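Local coordinates for protein trans-4-hydroxy-L-proline dehydratase (Clostridioides difficile 70-100-2010, PDB 6VXC) that uses a glycyl radical to dehydrate trans-4-hydroxy-L-proline to (S)-1-pyrroline-5-carboxylate in the anaerobic breakdown of hydroxyproline, at residues Glu34-Ala39 / Leu334-Asn339; Leu81-Asn84 / Ile89-Glu92. All coordinates share one frame; numbering follows the deposited sequence.

Contact 1 of 2, residues Glu34-Ala39 / Leu334-Asn339; sequences EESINA and LWVKFN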
ATOM      1  N   GLU A  34      12.270  17.261 -13.914  1.00 16.09           N
ATOM      2  CA  GLU A  34      13.593  17.543 -13.364  1.00 16.78           C
ATOM      3  C   GLU A  34      13.491  18.240 -12.005  1.00 18.40           C
ATOM      4  O   GLU A  34      14.302  17.983 -11.110  1.00 21.50           O
ATOM      5  CB  GLU A  34      14.405  18.368 -14.371  1.00 21.42           C
ATOM      6  CG  GLU A  34      15.867  18.599 -14.025  1.00 25.90           C
ATOM      7  CD  GLU A  34      16.758  17.349 -14.181  1.00 33.60           C
ATOM      8  OE1 GLU A  34      16.315  16.320 -14.738  1.00 29.30           O
ATOM      9  OE2 GLU A  34      17.923  17.402 -13.734  1.00 40.44           O
ATOM     10  N   GLU A  35      12.525  19.143 -11.836  1.00 17.29           N
ATOM     11  CA  GLU A  35      12.282  19.713 -10.512  1.00 19.89           C
ATOM     12  C   GLU A  35      11.942  18.619  -9.504  1.00 17.69           C
ATOM     13  O   GLU A  35      12.439  18.619  -8.371  1.00 18.07           O
ATOM     14  CB  GLU A  35      11.149  20.732 -10.576  1.00 18.20           C
ATOM     15  CG  GLU A  35      10.888  21.418  -9.239  1.00 21.13           C
ATOM     16  CD  GLU A  35       9.745  22.413  -9.307  1.00 24.85           C
ATOM     17  OE1 GLU A  35       8.691  22.083  -9.889  1.00 27.62           O
ATOM     18  OE2 GLU A  35       9.912  23.546  -8.821  1.00 26.71           O
ATOM     19  N   SER A  36      11.086  17.683  -9.908  1.00 15.55           N
ATOM     20  CA  SER A  36      10.614  16.633  -9.014  1.00 14.06           C
ATOM     21  C   SER A  36      11.754  15.730  -8.546  1.00 16.32           C
ATOM     22  O   SER A  36      11.886  15.443  -7.352  1.00 18.02           O
ATOM     23  CB  SER A  36       9.532  15.825  -9.732  1.00 14.70           C
ATOM     24  OG  SER A  36       8.970  14.841  -8.889  1.00 15.11           O
ATOM     25  N   ILE A  37      12.585  15.252  -9.474  1.00 16.20           N
ATOM     26  CA  ILE A  37      13.599  14.290  -9.069  1.00 15.34           C
ATOM     27  C   ILE A  37      14.732  14.956  -8.310  1.00 16.44           C
ATOM     28  O   ILE A  37      15.484  14.272  -7.618  1.00 19.70           O
ATOM     29  CB  ILE A  37      14.179  13.520 -10.270  1.00 18.13           C
ATOM     30  CG1 ILE A  37      14.909  14.488 -11.209  1.00 18.08           C
ATOM     31  CG2 ILE A  37      13.090  12.765 -10.991  1.00 18.58           C
ATOM     32  CD1 ILE A  37      15.703  13.811 -12.289  1.00 20.59           C
ATOM     33  N   ASN A  38      14.852  16.278  -8.380  1.00 18.40           N
ATOM     34  CA  ASN A  38      15.897  16.980  -7.642  1.00 20.26           C
ATOM     35  C   ASN A  38      15.435  17.507  -6.288  1.00 20.12           C
ATOM     36  O   ASN A  38      16.262  18.016  -5.532  1.00 23.82           O
ATOM     37  CB  ASN A  38      16.456  18.147  -8.475  1.00 20.42           C
ATOM     38  CG  ASN A  38      17.340  17.683  -9.631  1.00 23.84           C
ATOM     39  OD1 ASN A  38      18.226  16.848  -9.466  1.00 24.58           O
ATOM     40  ND2 ASN A  38      17.082  18.218 -10.811  1.00 27.03           N
ATOM     41  N   ALA A  39      14.151  17.406  -5.957  1.00 17.77           N
ATOM     42  CA  ALA A  39      13.677  17.925  -4.681  1.00 18.31           C
ATOM     43  C   ALA A  39      14.211  17.096  -3.520  1.00 20.07           C
ATOM     44  O   ALA A  39      14.230  15.865  -3.569  1.00 19.54           O
ATOM     45  CB  ALA A  39      12.152  17.957  -4.655  1.00 16.13           C
ATOM     46  N   LEU A 334       0.265  15.155 -13.937  1.00 13.84           N
ATOM     47  CA  LEU A 334      -0.266  14.387 -12.812  1.00 12.26           C
ATOM     48  C   LEU A 334       0.780  13.440 -12.228  1.00 11.76           C
ATOM     49  O   LEU A 334       0.946  13.359 -11.005  1.00 12.33           O
ATOM     50  CB  LEU A 334      -1.501  13.602 -13.252  1.00 12.23           C
ATOM     51  CG  LEU A 334      -2.168  12.834 -12.098  1.00 10.63           C
ATOM     52  CD1 LEU A 334      -2.525  13.787 -10.949  1.00  9.00           C
ATOM     53  CD2 LEU A 334      -3.393  12.080 -12.568  1.00 10.38           C
ATOM     54  N   TRP A 335       1.477  12.696 -13.095  1.00 10.57           N
ATOM     55  CA  TRP A 335       2.506  11.768 -12.633  1.00 11.63           C
ATOM     56  C   TRP A 335       3.534  12.480 -11.768  1.00 12.87           C
ATOM     57  O   TRP A 335       3.902  11.999 -10.686  1.00 11.29           O
ATOM     58  CB  TRP A 335       3.185  11.096 -13.836  1.00  9.65           C
ATOM     59  CG  TRP A 335       2.780   9.653 -14.040  1.00  9.13           C
ATOM     60  CD1 TRP A 335       3.602   8.585 -14.104  1.00  7.98           C
ATOM     61  CD2 TRP A 335       1.447   9.138 -14.164  1.00  7.95           C
ATOM     62  NE1 TRP A 335       2.881   7.431 -14.269  1.00  7.64           N
ATOM     63  CE2 TRP A 335       1.554   7.742 -14.312  1.00  8.92           C
ATOM     64  CE3 TRP A 335       0.178   9.723 -14.187  1.00  8.85           C
ATOM     65  CZ2 TRP A 335       0.445   6.919 -14.477  1.00 10.44           C
ATOM     66  CZ3 TRP A 335      -0.934   8.899 -14.340  1.00 10.73           C
ATOM     67  CH2 TRP A 335      -0.792   7.517 -14.488  1.00  8.14           C
ATOM     68  N   VAL A 336       3.993  13.650 -12.223  1.00 11.49           N
ATOM     69  CA  VAL A 336       4.966  14.407 -11.449  1.00 11.43           C
ATOM     70  C   VAL A 336       4.378  14.816 -10.101  1.00 12.05           C
ATOM     71  O   VAL A 336       5.076  14.806  -9.083  1.00 13.27           O
ATOM     72  CB  VAL A 336       5.453  15.633 -12.249  1.00 12.77           C
ATOM     73  CG1 VAL A 336       6.255  16.552 -11.349  1.00 10.78           C
ATOM     74  CG2 VAL A 336       6.263  15.200 -13.484  1.00  9.79           C
ATOM     75  N   LYS A 337       3.092  15.189 -10.068  1.00 14.22           N
ATOM     76  CA  LYS A 337       2.484  15.590  -8.796  1.00 12.14           C
ATOM     77  C   LYS A 337       2.536  14.458  -7.772  1.00 14.21           C
ATOM     78  O   LYS A 337       2.882  14.682  -6.607  1.00 14.64           O
ATOM     79  CB  LYS A 337       1.045  16.062  -8.986  1.00 10.00           C
ATOM     80  CG  LYS A 337       0.873  17.278  -9.881  1.00 14.59           C
ATOM     81  CD  LYS A 337       1.697  18.495  -9.401  1.00 18.90           C
ATOM     82  CE  LYS A 337       1.412  18.928  -7.986  1.00 16.88           C
ATOM     83  NZ  LYS A 337       2.220  20.126  -7.548  1.00 15.87           N
ATOM     84  N   PHE A 338       2.187  13.237  -8.189  1.00 12.17           N
ATOM     85  CA  PHE A 338       2.359  12.084  -7.307  1.00 12.38           C
ATOM     86  C   PHE A 338       3.804  11.989  -6.815  1.00 13.07           C
ATOM     87  O   PHE A 338       4.059  11.791  -5.622  1.00 14.63           O
ATOM     88  CB  PHE A 338       1.986  10.790  -8.033  1.00  9.83           C
ATOM     89  CG  PHE A 338       0.509  10.525  -8.150  1.00  9.76           C
ATOM     90  CD1 PHE A 338      -0.223  10.068  -7.069  1.00  9.36           C
ATOM     91  CD2 PHE A 338      -0.133  10.656  -9.386  1.00  9.26           C
ATOM     92  CE1 PHE A 338      -1.568   9.781  -7.197  1.00  9.31           C
ATOM     93  CE2 PHE A 338      -1.471  10.382  -9.520  1.00  9.60           C
ATOM     94  CZ  PHE A 338      -2.196   9.941  -8.430  1.00 10.18           C
ATOM     95  N   ASN A 339       4.767  12.118  -7.733  1.00 11.90           N
ATOM     96  CA  ASN A 339       6.172  11.956  -7.383  1.00 12.94           C
ATOM     97  C   ASN A 339       6.689  13.063  -6.475  1.00 11.95           C
ATOM     98  O   ASN A 339       7.754  12.893  -5.875  1.00 14.57           O
ATOM     99  CB  ASN A 339       7.047  11.886  -8.644  1.00 11.11           C
ATOM    100  CG  ASN A 339       8.426  11.297  -8.360  1.00 13.26           C
ATOM    101  OD1 ASN A 339       8.551  10.118  -8.022  1.00 14.98           O
ATOM    102  ND2 ASN A 339       9.463  12.101  -8.529  1.00 13.04           N
TER
HETATM  103  O   HOH W   1      10.221  14.387  -5.360  1.00 23.32           O

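Contact 2 of 2, residues Leu81-Asn84 / Ile89-Glu92; sequences LSIN and IVGE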
ATOM      1  N   LEU A  81       0.125  28.394  -0.009  1.00 21.54           N
ATOM      2  CA  LEU A  81      -0.078  27.712  -1.277  1.00 25.55           C
ATOM      3  C   LEU A  81       1.075  28.029  -2.218  1.00 25.74           C
ATOM      4  O   LEU A  81       1.705  29.081  -2.110  1.00 33.02           O
ATOM      5  CB  LEU A  81      -1.407  28.126  -1.905  1.00 22.92           C
ATOM      6  CG  LEU A  81      -2.658  27.363  -1.471  1.00 27.07           C
ATOM      7  CD1 LEU A  81      -2.577  26.769  -0.082  1.00 25.47           C
ATOM      8  CD2 LEU A  81      -3.899  28.215  -1.665  1.00 17.22           C
ATOM      9  N   SER A  82       1.376  27.104  -3.122  1.00 25.76           N
ATOM     10  CA  SER A  82       2.448  27.326  -4.085  1.00 23.86           C
ATOM     11  C   SER A  82       2.050  26.771  -5.444  1.00 23.18           C
ATOM     12  O   SER A  82       1.310  25.788  -5.538  1.00 23.51           O
ATOM     13  CB  SER A  82       3.764  26.703  -3.626  1.00 26.86           C
ATOM     14  OG  SER A  82       3.634  25.305  -3.505  1.00 30.81           O
ATOM     15  N   ILE A  83       2.544  27.425  -6.494  1.00 21.78           N
ATOM     16  CA  ILE A  83       2.384  26.993  -7.877  1.00 19.42           C
ATOM     17  C   ILE A  83       3.776  26.894  -8.476  1.00 21.34           C
ATOM     18  O   ILE A  83       4.513  27.885  -8.498  1.00 23.11           O
ATOM     19  CB  ILE A  83       1.513  27.970  -8.685  1.00 19.05           C
ATOM     20  CG1 ILE A  83       0.108  28.051  -8.081  1.00 19.26           C
ATOM     21  CG2 ILE A  83       1.486  27.584 -10.168  1.00 18.55           C
ATOM     22  CD1 ILE A  83      -0.866  28.915  -8.857  1.00 20.74           C
ATOM     23  N   ASN A  84       4.150  25.710  -8.930  1.00 18.12           N
ATOM     24  CA  ASN A  84       5.495  25.517  -9.442  1.00 20.13           C
ATOM     25  C   ASN A  84       5.576  25.942 -10.906  1.00 17.69           C
ATOM     26  O   ASN A  84       4.584  25.933 -11.635  1.00 18.13           O
ATOM     27  CB  ASN A  84       5.919  24.058  -9.268  1.00 18.47           C
ATOM     28  CG  ASN A  84       5.890  23.618  -7.811  1.00 22.94           C
ATOM     29  OD1 ASN A  84       6.532  24.225  -6.953  1.00 23.63           O
ATOM     30  ND2 ASN A  84       5.101  22.584  -7.520  1.00 21.50           N
ATOM     31  N   ILE A  89      -1.443  21.360 -13.445  1.00 19.08           N
ATOM     32  CA  ILE A  89      -2.185  20.856 -12.290  1.00 16.98           C
ATOM     33  C   ILE A  89      -1.477  21.348 -11.038  1.00 15.50           C
ATOM     34  O   ILE A  89      -0.265  21.163 -10.907  1.00 15.30           O
ATOM     35  CB  ILE A  89      -2.251  19.315 -12.295  1.00 18.06           C
ATOM     36  CG1 ILE A  89      -2.884  18.807 -13.586  1.00 15.81           C
ATOM     37  CG2 ILE A  89      -3.007  18.782 -11.046  1.00 16.17           C
ATOM     38  CD1 ILE A  89      -4.302  19.284 -13.795  1.00 14.20           C
ATOM     39  N   VAL A  90      -2.230  21.919 -10.089  1.00 18.07           N
ATOM     40  CA  VAL A  90      -1.636  22.566  -8.922  1.00 16.15           C
ATOM     41  C   VAL A  90      -2.100  21.884  -7.639  1.00 16.67           C
ATOM     42  O   VAL A  90      -3.178  21.277  -7.574  1.00 16.65           O
ATOM     43  CB  VAL A  90      -1.958  24.078  -8.857  1.00 17.26           C
ATOM     44  CG1 VAL A  90      -1.431  24.807 -10.099  1.00 15.32           C
ATOM     45  CG2 VAL A  90      -3.448  24.286  -8.669  1.00 12.35           C
ATOM     46  N   GLY A  91      -1.268  22.012  -6.608  1.00 15.83           N
ATOM     47  CA  GLY A  91      -1.518  21.439  -5.299  1.00 14.32           C
ATOM     48  C   GLY A  91      -0.335  20.634  -4.783  1.00 17.89           C
ATOM     49  O   GLY A  91       0.160  19.729  -5.465  1.00 18.08           O
ATOM     50  N   GLU A  92       0.135  20.967  -3.582  1.00 18.49           N
ATOM     51  CA  GLU A  92       1.209  20.255  -2.899  1.00 17.77           C
ATOM     52  C   GLU A  92       0.756  19.961  -1.470  1.00 16.80           C
ATOM     53  O   GLU A  92       0.082  20.787  -0.851  1.00 15.80           O
ATOM     54  CB  GLU A  92       2.518  21.072  -2.879  1.00 17.46           C
ATOM     55  CG  GLU A  92       3.206  21.297  -4.239  1.00 21.58           C
ATOM     56  CD  GLU A  92       3.962  20.064  -4.760  1.00 21.41           C
ATOM     57  OE1 GLU A  92       4.304  19.182  -3.940  1.00 18.65           O
ATOM     58  OE2 GLU A  92       4.222  19.994  -5.987  1.00 21.27           O
TER
HETATM   59  O   HOH W   2       1.305  23.169  -6.858  1.00 16.78           O

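Contact 1 of 2, residues Glu34-Ala39 / Leu334-Asn339
S36 and N339 each swing their polar group trans to their own backbone nitrogen (chi1 -162° for N339), and these two torsions send the hydroxyl and the carboxamide into the groove between two helices, where they meet. N339 ND2 donates to S36 OG at 2.8 Å. The bond is nearly straight, with an N-H...O angle of 166°, and OG lies close to the plane of the N339 amide. The same hydroxyl is also hydrogen-bonded to the carboxamide oxygen of N340, so two consecutive asparagines hold one serine oxygen.

One turn back, V336 turns CG1 against the methylene of S36, with 3.7 Å from V336 CG1 to S36 CB. Beside the direct bond, a water donates to S36 O at 2.8 Å and to N339 O at 2.9 Å, linking backbone carbonyls near the two C-terminal ends.

The segments belong to helices 27-38 and 324-339, whose local axes run 14° from parallel and 9.5 Å apart. This is a side-by-side pairing of parallel helices from distant parts of the sequence, away from the active site. With 143 Å² buried in all, the chemistry implies a small, mainly polar junction whose geometry is probably set more by directed hydrogen bonds at a buried serine than by apolar area.

Contact 2 of 2, residues Leu81-Asn84 / Ile89-Glu92
V90 opens the contact from the 89-92 side by pressing CG1 against I83, 4.0 Å from V90 CG1 to I83 CG2 and 4.1 Å from V90 CG1 to I83 CG1, so a single methyl meets both branches of the isoleucine. Y238 of helix 214-248 packs on V90, and M245 of the same helix on I83.

At G91 the backbone takes over. Where the CA atoms of S82 and G91 stand 7.2 Å apart, a water joins the two chains, accepting from G91 N at 2.8 Å and donating to S82 O at 2.9 Å. Both segments lie in the irregular connection between helix 64-78 and strand 99-101, which doubles back on itself here, joined by water and side chains. G91 has a positive phi of 129°, a backbone shape that glycine, with no CB, adopts without hindrance.

E92 comes last, its chain bent at chi2 so that the carboxylate turns towards N84. Its OE2 lies 3.1 Å from N84 ND2, a weak hydrogen bond whose N-H...O angle is only 122°; the carboxylate and amide planes are 69° apart. Stronger partners sit outside the pair: E87 accepts from N84 ND2, while K337 forms a salt bridge with E92 OE2 and Q341 donates to E92 OE1.

The centres of the two contacts lie 12 Å apart on the same side of the chain's centre, within the pyruvate formate lyase-like part of the chain. In chain order, 34-39 comes first, then 81-84 and 89-92, and 334-339 last, so contact 2 falls in the sequence interval that contact 1 spans. Helix 324-339 bridges them: K337 is the residue of contact 1 that reaches E92, and on the way K337 CD passes 3.6 Å from I89 O. From helix 27-38, E35 OE1 approaches N84 CB at 3.5 Å. Both helices of contact 1 therefore touch the doubled-back connection, uniting N-terminal elements with a helix over 200 residues later.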